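Side-chain contacts in hemolysin activator protein CdiB (Acinetobacter baumannii ACICU, PDB 6WIL), which probably exports a CdiA-type toxin protein across the outer membrane, acting as the TpsB transporter of a contact-dependent growth inhibition system: residues Leu8-Leu13 against Ser266-Tyr271; Thr33-Thr38 against Arg173-Leu178; Phe76-Lys81 against Leu112-Ile117; Ser332-Leu337 against Ser379-Arg384. All coordinates share one frame; numbering follows the deposited sequence.

Contact 1 of 4, residues Leu8-Leu13 against Ser266-Tyr271; sequences LPSQVL and SLNRSY
Ser10 and Asn268 touch across the interface through one oxygen each: Ser10 OG donates to Asn268 OD1 at 3.3 Å, a weak hydrogen bond by its geometry. Ser266, two residues before Asn268 on the same strand, supplies a firmer one, Ser266 OG to Asn268 OD1 at 3.0 Å. That hydroxyl stands 38° out of the amide carbonyl plane, so it does not lie on a lone pair. It is carried there by a CB-OG bond pointing opposite the backbone N of Ser266 (chi1 173°). A third hydroxyl, that of Tyr291 on the neighbouring strand 282-295, binds OD1 weakly. Further along, Ser270 bonds with Gln14, Asn289 and, weakly, Arg17, so the polar facing between helix 8-27 and barrel strand 266-279 continues. This fits the pore-lodged N-terminal helix of TpsB transporters such as FhaC. Elsewhere on the helix, Leu8 and Val12 pack on Tyr456. All three touching residues are buried, and the amide oxygen serves as a shared acceptor for hydroxyls; on this strand-facing side the contact is made by modest polar bonds.

Contact 2 of 4, residues Thr33-Thr38 against Arg173-Leu178; sequences TPYQNT and RLDQGL. With SO4 (sulfate ion), chain B.
The linker that leads from helix 8-27 to the first POTRA domain passes helix 171-181 of the second, and Tyr35 of the linker meets Asp175 of that helix. Tyr35 OH donates to Asp175 OD2, modelled as a hydrogen bond of 2.4 Å, too short for the length to be trusted. OD2 lies in the plane of the ring at its edge, while the carboxylate itself is turned 76° from that plane. The two side chains come from opposite directions, and Asp175 also packs against Arg325 of strand 308-326. On the same helix, Arg173 reaches with an extended chain to a sulfate, probably from the crystallisation liquor: Arg173 NH1 donates to sulfate O3 at 3.1 Å, nearly straight at 164°, and Arg173 NH2 gives a weak bond to O1 at 3.3 Å. Arg321 holds the anion as well. A backbone bond between Tyr35 and Gly327 ties the linker to the barrel side, an arrangement in keeping with the TpsB fold, where the N-terminal linker runs between barrel and POTRA domains.

Contact 3 of 4, residues Phe76-Lys81 against Leu112-Ile117; sequences FNFVIK and LKKGFI
Phe78 has its CG wedged between its backbone N and carbonyl carbon (chi1 71°), which turns the ring out toward Lys114, and the lysine chain, bent at chi2 (58°) and again at chi4, folds back across that ring. Lys114 CG sits over the face, 4.0 Å from the Phe78 centroid, a CH-pi contact, and Lys114 NZ lies 4.1 Å from the same centroid in an off-centre cation-pi contact, nearest to Phe78 CD2 at 3.6 Å. Deeper in, Phe76 and Phe116 approach from opposite directions and form an edge-to-face (T-shaped) pair, with centroids 4.8 Å apart and planes at 65°. Phe76 CE1 points into the middle of the Phe116 ring, 3.5 Å above its plane. Phe78 CZ lies 4.0 Å from Phe116 CE2, which joins the two aromatic groups. Gly115, with positive phi, closes helix 97-113 in a Schellman motif, and Phe116 follows as the centre of an inverse gamma turn. Leu111, Ile137 and Ile139 continue the apolar core of the first POTRA domain. The exposed lysine thus lies along the Phe78 ring at the outer side of the cluster, while Phe76 and Phe116 are buried; its charge probably gains from the Phe78 pi electrons.

Contact 4 of 4, residues Ser332-Leu337 against Ser379-Arg384; sequences SVYGKL and SIDYRR
Hydrogen bonding is carried by Tyr334 and Asp381: Tyr334 OH donates at 3.0 Å to Asp381 OD2, which accepts through its anti lone pair, the one directed away from OD1. The carboxylate oxygen lies at the ring edge near its plane, and the two flat groups are turned only 25° from each other although the side chains cross at about a right angle. Tyr334 has chi1 of 64°, so the ring rises between its backbone N and carbonyl carbon and leans across to the second strand; its hydroxyl also packs on Asp381 CB at 3.3 Å. The other oxygen, OD1, is bonded by Asn362, so both carboxylate oxygens are held.

Between the two strands runs strand 349-371 of the 16-stranded antiparallel barrel, and strands 329-346 and 374-386, being next but one, therefore point in similar directions, their segment axes 31° apart in direction and 9.0 Å apart at closest approach. The contact bridges over that middle strand, which carries Asn362.

The ionic pair is long: Lys336 NZ stands 3.8 Å from Asp381 OD2, reached by a chain bent at chi4. Apolar contact goes the other way, since Ile380, adjacent to Asp381, points away from strand 329-346 and touches a bound C8E detergent molecule on the barrel surface.

Contacts 1 and 4 both belong to the barrel, with centres 25 Å apart and nearest atoms about 11 Å apart: contact 1 joins the N-terminal helix to the fourth strand, contact 4 joins the seventh and ninth. Contacts 2 and 3 lie on the POTRA side. They touch directly, with Thr38 OG1 of the linker 3.4 Å from Lys113 CG, so the linker meets helices of both POTRA domains. Contact 2 also comes within about 8 Å (nearest atoms) of contact 4, placing it between barrel and first POTRA domain. Contacts 1 and 3 are farthest apart, 54 Å between centres, on opposite sides of the chain's centre. The sulfate is bound by Arg173 on the helix of contact 2, and the detergent touches Ile380 on the strand of contact 4.

Contact 1 of 4, residues Leu8-Leu13 against Ser266-Tyr271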
loop_
_atom_site.group_PDB
_atom_site.type_symbol
_atom_site.label_atom_id
_atom_site.label_comp_id
_atom_site.label_asym_id
_atom_site.label_seq_id
_atom_site.Cartn_x
_atom_site.Cartn_y
_atom_site.Cartn_z
ATOM N N LEU A 8 18.446 -12.889 -19.720
ATOM C CA LEU A 8 18.440 -12.414 -18.337
ATOM C C LEU A 8 18.271 -10.898 -18.232
ATOM O O LEU A 8 17.536 -10.434 -17.351
ATOM C CB LEU A 8 19.719 -12.851 -17.613
ATOM C CG LEU A 8 19.814 -12.508 -16.120
ATOM C CD1 LEU A 8 19.110 -13.551 -15.259
ATOM C CD2 LEU A 8 21.265 -12.336 -15.691
ATOM N N PRO A 9 18.919 -10.089 -19.084
ATOM C CA PRO A 9 18.632 -8.642 -19.042
ATOM C C PRO A 9 17.168 -8.302 -19.279
ATOM O O PRO A 9 16.588 -7.515 -18.521
ATOM C CB PRO A 9 19.540 -8.082 -20.144
ATOM C CG PRO A 9 20.678 -9.019 -20.189
ATOM C CD PRO A 9 20.085 -10.375 -19.946
ATOM N N SER A 10 16.551 -8.879 -20.315
ATOM C CA SER A 10 15.159 -8.554 -20.620
ATOM C C SER A 10 14.207 -9.026 -19.526
ATOM O O SER A 10 13.177 -8.385 -19.291
ATOM C CB SER A 10 14.756 -9.158 -21.967
ATOM O OG SER A 10 15.009 -8.260 -23.034
ATOM N N GLN A 11 14.525 -10.135 -18.854
ATOM C CA GLN A 11 13.651 -10.642 -17.801
ATOM C C GLN A 11 13.778 -9.840 -16.512
ATOM O O GLN A 11 12.794 -9.700 -15.778
ATOM C CB GLN A 11 13.947 -12.121 -17.533
ATOM C CG GLN A 11 12.874 -13.089 -18.037
ATOM C CD GLN A 11 11.644 -13.144 -17.137
ATOM O OE1 GLN A 11 11.478 -12.324 -16.234
ATOM N NE2 GLN A 11 10.779 -14.122 -17.380
ATOM N N VAL A 12 14.971 -9.316 -16.217
ATOM C CA VAL A 12 15.135 -8.439 -15.059
ATOM C C VAL A 12 14.315 -7.169 -15.241
ATOM O O VAL A 12 13.587 -6.739 -14.337
ATOM C CB VAL A 12 16.626 -8.122 -14.836
ATOM C CG1 VAL A 12 16.786 -6.870 -13.984
ATOM C CG2 VAL A 12 17.325 -9.302 -14.181
ATOM N N LEU A 13 14.421 -6.550 -16.420
ATOM C CA LEU A 13 13.659 -5.338 -16.699
ATOM C C LEU A 13 12.160 -5.604 -16.671
ATOM O O LEU A 13 11.381 -4.728 -16.278
ATOM C CB LEU A 13 14.075 -4.762 -18.053
ATOM C CG LEU A 13 13.491 -3.398 -18.426
ATOM C CD1 LEU A 13 14.281 -2.266 -17.778
ATOM C CD2 LEU A 13 13.429 -3.233 -19.938
ATOM N N SER A 266 16.273 -6.810 -28.852
ATOM C CA SER A 266 15.244 -7.719 -28.378
ATOM C C SER A 266 13.852 -7.161 -28.653
ATOM O O SER A 266 13.651 -5.952 -28.808
ATOM C CB SER A 266 15.395 -7.988 -26.870
ATOM O OG SER A 266 14.311 -8.750 -26.374
ATOM N N LEU A 267 12.888 -8.078 -28.697
ATOM C CA LEU A 267 11.479 -7.765 -28.880
ATOM C C LEU A 267 10.700 -8.508 -27.806
ATOM O O LEU A 267 10.835 -9.728 -27.678
ATOM C CB LEU A 267 11.013 -8.174 -30.280
ATOM C CG LEU A 267 9.543 -7.985 -30.646
ATOM C CD1 LEU A 267 9.434 -7.104 -31.876
ATOM C CD2 LEU A 267 8.882 -9.334 -30.886
ATOM N N ASN A 268 9.900 -7.780 -27.026
ATOM C CA ASN A 268 9.225 -8.353 -25.869
ATOM C C ASN A 268 7.741 -8.024 -25.893
ATOM O O ASN A 268 7.348 -6.902 -26.224
ATOM C CB ASN A 268 9.831 -7.843 -24.556
ATOM C CG ASN A 268 11.340 -7.756 -24.606
ATOM O OD1 ASN A 268 12.041 -8.760 -24.458
ATOM N ND2 ASN A 268 11.854 -6.549 -24.811
ATOM N N ARG A 269 6.926 -9.009 -25.527
ATOM C CA ARG A 269 5.495 -8.830 -25.339
ATOM C C ARG A 269 5.116 -9.373 -23.967
ATOM O O ARG A 269 5.720 -10.331 -23.478
ATOM C CB ARG A 269 4.687 -9.531 -26.450
ATOM C CG ARG A 269 5.101 -9.145 -27.876
ATOM C CD ARG A 269 4.131 -9.704 -28.921
ATOM N NE ARG A 269 3.997 -8.829 -30.086
ATOM C CZ ARG A 269 4.419 -9.128 -31.312
ATOM N NH1 ARG A 269 4.247 -8.263 -32.302
ATOM N NH2 ARG A 269 4.997 -10.297 -31.552
ATOM N N SER A 270 4.117 -8.749 -23.340
ATOM C CA SER A 270 3.765 -9.085 -21.965
ATOM C C SER A 270 2.270 -8.907 -21.735
ATOM O O SER A 270 1.712 -7.855 -22.058
ATOM C CB SER A 270 4.555 -8.218 -20.976
ATOM O OG SER A 270 4.115 -8.424 -19.646
ATOM N N TYR A 271 1.637 -9.931 -21.162
ATOM C CA TYR A 271 0.226 -9.914 -20.796
ATOM C C TYR A 271 0.110 -10.053 -19.284
ATOM O O TYR A 271 0.748 -10.928 -18.691
ATOM C CB TYR A 271 -0.533 -11.046 -21.504
ATOM C CG TYR A 271 -2.002 -11.170 -21.146
ATOM C CD1 TYR A 271 -2.406 -11.794 -19.967
ATOM C CD2 TYR A 271 -2.988 -10.691 -21.999
ATOM C CE1 TYR A 271 -3.744 -11.914 -19.640
ATOM C CE2 TYR A 271 -4.331 -10.812 -21.681
ATOM C CZ TYR A 271 -4.702 -11.423 -20.503
ATOM O OH TYR A 271 -6.034 -11.544 -20.184
#

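Contact 2 of 4, residues Thr33-Thr38 against Arg173-Leu178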
loop_
_atom_site.group_PDB
_atom_site.type_symbol
_atom_site.label_atom_id
_atom_site.label_comp_id
_atom_site.label_asym_id
_atom_site.label_seq_id
_atom_site.Cartn_x
_atom_site.Cartn_y
_atom_site.Cartn_z
ATOM N N THR A 33 -9.353 9.425 4.378
ATOM C CA THR A 33 -8.561 10.612 4.656
ATOM C C THR A 33 -8.075 10.586 6.105
ATOM O O THR A 33 -8.841 10.234 7.010
ATOM C CB THR A 33 -9.393 11.870 4.396
ATOM O OG1 THR A 33 -9.910 11.830 3.060
ATOM C CG2 THR A 33 -8.554 13.128 4.570
ATOM N N PRO A 34 -6.812 10.922 6.358
ATOM C CA PRO A 34 -6.314 10.916 7.739
ATOM C C PRO A 34 -7.009 11.952 8.611
ATOM O O PRO A 34 -7.516 12.969 8.131
ATOM C CB PRO A 34 -4.820 11.232 7.581
ATOM C CG PRO A 34 -4.676 11.805 6.206
ATOM C CD PRO A 34 -5.731 11.143 5.383
ATOM N N TYR A 35 -7.028 11.672 9.915
ATOM C CA TYR A 35 -7.664 12.541 10.899
ATOM C C TYR A 35 -7.112 12.202 12.278
ATOM O O TYR A 35 -6.392 11.218 12.455
ATOM C CB TYR A 35 -9.192 12.396 10.870
ATOM C CG TYR A 35 -9.678 10.989 11.141
ATOM C CD1 TYR A 35 -9.923 10.553 12.439
ATOM C CD2 TYR A 35 -9.888 10.092 10.100
ATOM C CE1 TYR A 35 -10.362 9.267 12.692
ATOM C CE2 TYR A 35 -10.328 8.804 10.343
ATOM C CZ TYR A 35 -10.563 8.396 11.640
ATOM O OH TYR A 35 -10.997 7.115 11.884
ATOM N N GLN A 36 -7.472 13.037 13.267
ATOM C CA GLN A 36 -7.110 12.828 14.676
ATOM C C GLN A 36 -8.375 12.993 15.520
ATOM O O GLN A 36 -8.574 14.018 16.177
ATOM C CB GLN A 36 -6.006 13.785 15.117
ATOM C CG GLN A 36 -4.647 13.479 14.525
ATOM C CD GLN A 36 -3.522 14.160 15.276
ATOM O OE1 GLN A 36 -2.805 13.525 16.050
ATOM N NE2 GLN A 36 -3.362 15.459 15.053
ATOM N N ASN A 37 -9.222 11.962 15.508
ATOM C CA ASN A 37 -10.521 12.057 16.169
ATOM C C ASN A 37 -10.389 12.034 17.688
ATOM O O ASN A 37 -11.071 12.797 18.384
ATOM C CB ASN A 37 -11.430 10.929 15.680
ATOM C CG ASN A 37 -12.604 10.679 16.603
ATOM O OD1 ASN A 37 -13.587 11.422 16.596
ATOM N ND2 ASN A 37 -12.512 9.621 17.399
ATOM N N THR A 38 -9.526 11.168 18.225
ATOM C CA THR A 38 -9.313 11.103 19.672
ATOM C C THR A 38 -8.394 12.259 20.064
ATOM O O THR A 38 -7.195 12.103 20.313
ATOM C CB THR A 38 -8.749 9.748 20.091
ATOM O OG1 THR A 38 -8.258 9.822 21.436
ATOM C CG2 THR A 38 -7.630 9.294 19.153
ATOM N N ARG A 173 -14.181 -0.010 11.959
ATOM C CA ARG A 173 -14.938 -0.810 11.007
ATOM C C ARG A 173 -15.668 0.056 9.989
ATOM O O ARG A 173 -15.801 -0.345 8.828
ATOM C CB ARG A 173 -15.922 -1.712 11.752
ATOM C CG ARG A 173 -15.235 -2.607 12.769
ATOM C CD ARG A 173 -16.181 -3.622 13.384
ATOM N NE ARG A 173 -15.442 -4.604 14.168
ATOM C CZ ARG A 173 -15.139 -5.827 13.746
ATOM N NH1 ARG A 173 -15.529 -6.234 12.547
ATOM N NH2 ARG A 173 -14.452 -6.645 14.529
ATOM N N LEU A 174 -16.138 1.238 10.395
ATOM C CA LEU A 174 -16.715 2.169 9.429
ATOM C C LEU A 174 -15.685 2.572 8.382
ATOM O O LEU A 174 -15.983 2.606 7.182
ATOM C CB LEU A 174 -17.258 3.408 10.140
ATOM C CG LEU A 174 -18.341 3.226 11.204
ATOM C CD1 LEU A 174 -18.939 4.576 11.585
ATOM C CD2 LEU A 174 -19.417 2.270 10.723
ATOM N N ASP A 175 -14.464 2.889 8.823
ATOM C CA ASP A 175 -13.424 3.318 7.893
ATOM C C ASP A 175 -13.010 2.185 6.965
ATOM O O ASP A 175 -12.774 2.409 5.773
ATOM C CB ASP A 175 -12.211 3.841 8.662
ATOM C CG ASP A 175 -12.426 5.230 9.232
ATOM O OD1 ASP A 175 -13.480 5.843 8.953
ATOM O OD2 ASP A 175 -11.531 5.712 9.958
ATOM N N GLN A 176 -12.904 0.967 7.496
ATOM C CA GLN A 176 -12.558 -0.177 6.663
ATOM C C GLN A 176 -13.609 -0.401 5.585
ATOM O O GLN A 176 -13.284 -0.517 4.396
ATOM C CB GLN A 176 -12.403 -1.426 7.527
ATOM C CG GLN A 176 -11.886 -2.619 6.757
ATOM C CD GLN A 176 -10.492 -2.379 6.205
ATOM O OE1 GLN A 176 -9.709 -1.616 6.775
ATOM N NE2 GLN A 176 -10.177 -3.026 5.085
ATOM N N GLY A 177 -14.881 -0.461 5.985
ATOM C CA GLY A 177 -15.945 -0.640 5.014
ATOM C C GLY A 177 -16.035 0.506 4.024
ATOM O O GLY A 177 -16.275 0.293 2.834
ATOM N N LEU A 178 -15.841 1.736 4.502
ATOM C CA LEU A 178 -15.822 2.882 3.600
ATOM C C LEU A 178 -14.710 2.756 2.562
ATOM O O LEU A 178 -14.909 3.083 1.387
ATOM C CB LEU A 178 -15.670 4.169 4.405
ATOM C CG LEU A 178 -15.565 5.495 3.659
ATOM C CD1 LEU A 178 -16.492 6.513 4.292
ATOM C CD2 LEU A 178 -14.136 5.982 3.721
HETATM S S SO4 B . -13.587 -9.628 11.824
HETATM O O1 SO4 B . -12.720 -8.745 12.601
HETATM O O2 SO4 B . -12.773 -10.398 10.885
HETATM O O3 SO4 B . -14.567 -8.822 11.096
HETATM O O4 SO4 B . -14.289 -10.547 12.716
#

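Contact 3 of 4, residues Phe76-Lys81 against Leu112-Ile117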
loop_
_atom_site.group_PDB
_atom_site.type_symbol
_atom_site.label_atom_id
_atom_site.label_comp_id
_atom_site.label_asym_id
_atom_site.label_seq_id
_atom_site.Cartn_x
_atom_site.Cartn_y
_atom_site.Cartn_z
ATOM N N PHE A 76 -15.535 -4.073 27.227
ATOM C CA PHE A 76 -15.283 -2.693 27.623
ATOM C C PHE A 76 -14.500 -2.563 28.923
ATOM O O PHE A 76 -14.381 -1.451 29.446
ATOM C CB PHE A 76 -16.602 -1.931 27.733
ATOM C CG PHE A 76 -17.225 -1.618 26.406
ATOM C CD1 PHE A 76 -16.615 -0.730 25.535
ATOM C CD2 PHE A 76 -18.415 -2.215 26.024
ATOM C CE1 PHE A 76 -17.184 -0.435 24.311
ATOM C CE2 PHE A 76 -18.987 -1.927 24.799
ATOM C CZ PHE A 76 -18.373 -1.033 23.943
ATOM N N ASN A 77 -13.943 -3.659 29.445
ATOM C CA ASN A 77 -13.190 -3.580 30.692
ATOM C C ASN A 77 -11.928 -2.735 30.561
ATOM O O ASN A 77 -11.361 -2.335 31.583
ATOM C CB ASN A 77 -12.830 -4.982 31.197
ATOM C CG ASN A 77 -11.999 -5.772 30.202
ATOM O OD1 ASN A 77 -10.870 -5.399 29.879
ATOM N ND2 ASN A 77 -12.547 -6.887 29.727
ATOM N N PHE A 78 -11.478 -2.449 29.336
ATOM C CA PHE A 78 -10.307 -1.597 29.158
ATOM C C PHE A 78 -10.553 -0.175 29.645
ATOM O O PHE A 78 -9.592 0.555 29.909
ATOM C CB PHE A 78 -9.882 -1.578 27.685
ATOM C CG PHE A 78 -10.823 -0.827 26.790
ATOM C CD1 PHE A 78 -11.938 -1.451 26.256
ATOM C CD2 PHE A 78 -10.588 0.502 26.469
ATOM C CE1 PHE A 78 -12.808 -0.765 25.426
ATOM C CE2 PHE A 78 -11.458 1.199 25.645
ATOM C CZ PHE A 78 -12.568 0.563 25.122
ATOM N N VAL A 79 -11.816 0.237 29.756
ATOM C CA VAL A 79 -12.129 1.557 30.293
ATOM C C VAL A 79 -11.777 1.623 31.774
ATOM O O VAL A 79 -11.138 2.576 32.235
ATOM C CB VAL A 79 -13.609 1.896 30.044
ATOM C CG1 VAL A 79 -14.042 3.069 30.908
ATOM C CG2 VAL A 79 -13.843 2.192 28.565
ATOM N N ILE A 80 -12.187 0.611 32.542
ATOM C CA ILE A 80 -11.833 0.564 33.956
ATOM C C ILE A 80 -10.343 0.285 34.119
ATOM O O ILE A 80 -9.692 0.827 35.022
ATOM C CB ILE A 80 -12.693 -0.479 34.691
ATOM C CG1 ILE A 80 -14.171 -0.094 34.619
ATOM C CG2 ILE A 80 -12.259 -0.612 36.145
ATOM C CD1 ILE A 80 -14.481 1.235 35.267
ATOM N N LYS A 81 -9.782 -0.561 33.248
ATOM C CA LYS A 81 -8.343 -0.808 33.256
ATOM C C LYS A 81 -7.559 0.496 33.166
ATOM O O LYS A 81 -6.618 0.724 33.934
ATOM C CB LYS A 81 -7.959 -1.728 32.096
ATOM C CG LYS A 81 -7.795 -3.194 32.447
ATOM C CD LYS A 81 -6.906 -3.869 31.409
ATOM C CE LYS A 81 -7.538 -5.125 30.842
ATOM N NZ LYS A 81 -7.146 -5.327 29.418
ATOM N N LEU A 112 -13.324 6.778 22.963
ATOM C CA LEU A 112 -13.067 7.261 21.611
ATOM C C LEU A 112 -11.729 6.763 21.078
ATOM O O LEU A 112 -11.577 6.588 19.864
ATOM C CB LEU A 112 -13.109 8.790 21.587
ATOM C CG LEU A 112 -14.414 9.425 22.066
ATOM C CD1 LEU A 112 -14.328 10.945 22.017
ATOM C CD2 LEU A 112 -15.584 8.923 21.234
ATOM N N LYS A 113 -10.752 6.541 21.964
ATOM C CA LYS A 113 -9.463 6.008 21.535
ATOM C C LYS A 113 -9.628 4.670 20.825
ATOM O O LYS A 113 -8.973 4.413 19.808
ATOM C CB LYS A 113 -8.529 5.853 22.734
ATOM C CG LYS A 113 -7.406 6.867 22.803
ATOM C CD LYS A 113 -6.417 6.484 23.894
ATOM C CE LYS A 113 -5.355 7.551 24.087
ATOM N NZ LYS A 113 -4.771 7.488 25.454
ATOM N N LYS A 114 -10.497 3.808 21.343
ATOM C CA LYS A 114 -10.736 2.506 20.739
ATOM C C LYS A 114 -11.781 2.548 19.630
ATOM O O LYS A 114 -12.042 1.513 19.009
ATOM C CB LYS A 114 -11.148 1.494 21.814
ATOM C CG LYS A 114 -9.991 0.664 22.364
ATOM C CD LYS A 114 -8.900 1.536 22.969
ATOM C CE LYS A 114 -7.669 0.716 23.322
ATOM N NZ LYS A 114 -8.007 -0.426 24.214
ATOM N N GLY A 115 -12.383 3.707 19.369
ATOM C CA GLY A 115 -13.233 3.892 18.210
ATOM C C GLY A 115 -14.733 3.897 18.443
ATOM O O GLY A 115 -15.487 3.964 17.464
ATOM N N PHE A 116 -15.199 3.841 19.691
ATOM C CA PHE A 116 -16.637 3.771 19.961
ATOM C C PHE A 116 -17.190 5.192 20.041
ATOM O O PHE A 116 -17.443 5.748 21.112
ATOM C CB PHE A 116 -16.901 2.966 21.227
ATOM C CG PHE A 116 -16.312 1.579 21.191
ATOM C CD1 PHE A 116 -17.026 0.519 20.651
ATOM C CD2 PHE A 116 -15.040 1.339 21.688
ATOM C CE1 PHE A 116 -16.485 -0.757 20.616
ATOM C CE2 PHE A 116 -14.492 0.067 21.655
ATOM C CZ PHE A 116 -15.216 -0.982 21.118
ATOM N N ILE A 117 -17.398 5.780 18.860
ATOM C CA ILE A 117 -17.727 7.199 18.763
ATOM C C ILE A 117 -19.172 7.515 19.130
ATOM O O ILE A 117 -19.495 8.685 19.365
ATOM C CB ILE A 117 -17.442 7.720 17.345
ATOM C CG1 ILE A 117 -18.015 6.752 16.307
ATOM C CG2 ILE A 117 -15.947 7.934 17.141
ATOM C CD1 ILE A 117 -17.918 7.251 14.886
#

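Contact 4 of 4, residues Ser332-Leu337 against Ser379-Arg384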
loop_
_atom_site.group_PDB
_atom_site.type_symbol
_atom_site.label_atom_id
_atom_site.label_comp_id
_atom_site.label_asym_id
_atom_site.label_seq_id
_atom_site.Cartn_x
_atom_site.Cartn_y
_atom_site.Cartn_z
ATOM N N SER A 332 -1.243 -4.192 7.977
ATOM C CA SER A 332 -1.811 -5.455 7.535
ATOM C C SER A 332 -0.708 -6.489 7.360
ATOM O O SER A 332 0.448 -6.150 7.093
ATOM C CB SER A 332 -2.601 -5.279 6.232
ATOM O OG SER A 332 -1.905 -4.445 5.323
ATOM N N VAL A 333 -1.080 -7.754 7.536
ATOM C CA VAL A 333 -0.212 -8.887 7.246
ATOM C C VAL A 333 -0.752 -9.577 6.002
ATOM O O VAL A 333 -1.962 -9.579 5.749
ATOM C CB VAL A 333 -0.124 -9.874 8.432
ATOM C CG1 VAL A 333 0.542 -9.209 9.622
ATOM C CG2 VAL A 333 -1.508 -10.384 8.815
ATOM N N TYR A 334 0.149 -10.160 5.213
ATOM C CA TYR A 334 -0.270 -10.806 3.978
ATOM C C TYR A 334 0.499 -12.100 3.766
ATOM O O TYR A 334 1.540 -12.345 4.382
ATOM C CB TYR A 334 -0.090 -9.884 2.762
ATOM C CG TYR A 334 1.340 -9.508 2.454
ATOM C CD1 TYR A 334 1.920 -8.389 3.034
ATOM C CD2 TYR A 334 2.105 -10.262 1.569
ATOM C CE1 TYR A 334 3.222 -8.033 2.754
ATOM C CE2 TYR A 334 3.416 -9.915 1.284
ATOM C CZ TYR A 334 3.967 -8.798 1.880
ATOM O OH TYR A 334 5.265 -8.434 1.608
ATOM N N GLY A 335 -0.045 -12.929 2.879
ATOM C CA GLY A 335 0.620 -14.127 2.412
ATOM C C GLY A 335 0.420 -14.311 0.921
ATOM O O GLY A 335 -0.687 -14.099 0.418
ATOM N N LYS A 336 1.475 -14.686 0.197
ATOM C CA LYS A 336 1.403 -14.911 -1.241
ATOM C C LYS A 336 1.741 -16.359 -1.566
ATOM O O LYS A 336 2.587 -16.971 -0.912
ATOM C CB LYS A 336 2.365 -14.001 -2.014
ATOM C CG LYS A 336 2.094 -12.517 -1.905
ATOM C CD LYS A 336 3.153 -11.731 -2.663
ATOM C CE LYS A 336 3.099 -10.250 -2.327
ATOM N NZ LYS A 336 4.472 -9.659 -2.325
ATOM N N LEU A 337 1.071 -16.897 -2.580
ATOM C CA LEU A 337 1.444 -18.156 -3.210
ATOM C C LEU A 337 1.773 -17.870 -4.667
ATOM O O LEU A 337 1.003 -17.189 -5.350
ATOM C CB LEU A 337 0.319 -19.190 -3.114
ATOM C CG LEU A 337 0.007 -19.751 -1.730
ATOM C CD1 LEU A 337 -0.924 -20.942 -1.851
ATOM C CD2 LEU A 337 1.291 -20.143 -1.019
ATOM N N SER A 379 6.949 -2.016 3.511
ATOM C CA SER A 379 6.657 -3.420 3.745
ATOM C C SER A 379 7.960 -4.168 3.962
ATOM O O SER A 379 9.042 -3.697 3.597
ATOM C CB SER A 379 5.878 -4.037 2.577
ATOM O OG SER A 379 6.562 -3.842 1.351
ATOM N N ILE A 380 7.843 -5.335 4.585
ATOM C CA ILE A 380 8.932 -6.294 4.691
ATOM C C ILE A 380 8.368 -7.662 4.344
ATOM O O ILE A 380 7.276 -8.026 4.796
ATOM C CB ILE A 380 9.575 -6.298 6.093
ATOM C CG1 ILE A 380 9.851 -4.868 6.557
ATOM C CG2 ILE A 380 10.876 -7.085 6.069
ATOM C CD1 ILE A 380 9.924 -4.715 8.055
ATOM N N ASP A 381 9.108 -8.414 3.536
ATOM C CA ASP A 381 8.623 -9.653 2.949
ATOM C C ASP A 381 9.634 -10.767 3.176
ATOM O O ASP A 381 10.845 -10.554 3.065
ATOM C CB ASP A 381 8.354 -9.454 1.442
ATOM C CG ASP A 381 7.859 -10.714 0.753
ATOM O OD1 ASP A 381 8.698 -11.563 0.387
ATOM O OD2 ASP A 381 6.630 -10.854 0.573
ATOM N N TYR A 382 9.126 -11.952 3.512
ATOM C CA TYR A 382 9.929 -13.161 3.631
ATOM C C TYR A 382 9.467 -14.139 2.563
ATOM O O TYR A 382 8.282 -14.483 2.506
ATOM C CB TYR A 382 9.801 -13.786 5.021
ATOM C CG TYR A 382 10.655 -15.021 5.219
ATOM C CD1 TYR A 382 11.997 -14.911 5.561
ATOM C CD2 TYR A 382 10.122 -16.295 5.067
ATOM C CE1 TYR A 382 12.786 -16.035 5.744
ATOM C CE2 TYR A 382 10.901 -17.423 5.253
ATOM C CZ TYR A 382 12.232 -17.287 5.589
ATOM O OH TYR A 382 13.011 -18.406 5.771
ATOM N N ARG A 383 10.396 -14.585 1.725
ATOM C CA ARG A 383 10.077 -15.471 0.616
ATOM C C ARG A 383 10.833 -16.783 0.759
ATOM O O ARG A 383 11.979 -16.805 1.222
ATOM C CB ARG A 383 10.409 -14.808 -0.728
ATOM C CG ARG A 383 9.821 -15.523 -1.929
ATOM C CD ARG A 383 10.899 -16.146 -2.781
ATOM N NE ARG A 383 11.355 -15.250 -3.838
ATOM C CZ ARG A 383 12.362 -15.524 -4.659
ATOM N NH1 ARG A 383 13.025 -16.666 -4.535
ATOM N NH2 ARG A 383 12.713 -14.658 -5.598
ATOM N N ARG A 384 10.173 -17.872 0.370
ATOM C CA ARG A 384 10.761 -19.205 0.332
ATOM C C ARG A 384 10.256 -19.903 -0.919
ATOM O O ARG A 384 9.049 -19.919 -1.169
ATOM C CB ARG A 384 10.389 -20.015 1.579
ATOM C CG ARG A 384 11.298 -19.782 2.769
ATOM C CD ARG A 384 12.378 -20.839 2.836
ATOM N NE ARG A 384 11.801 -22.179 2.876
ATOM C CZ ARG A 384 11.373 -22.773 3.984
ATOM N NH1 ARG A 384 11.459 -22.147 5.152
ATOM N NH2 ARG A 384 10.859 -23.994 3.923
#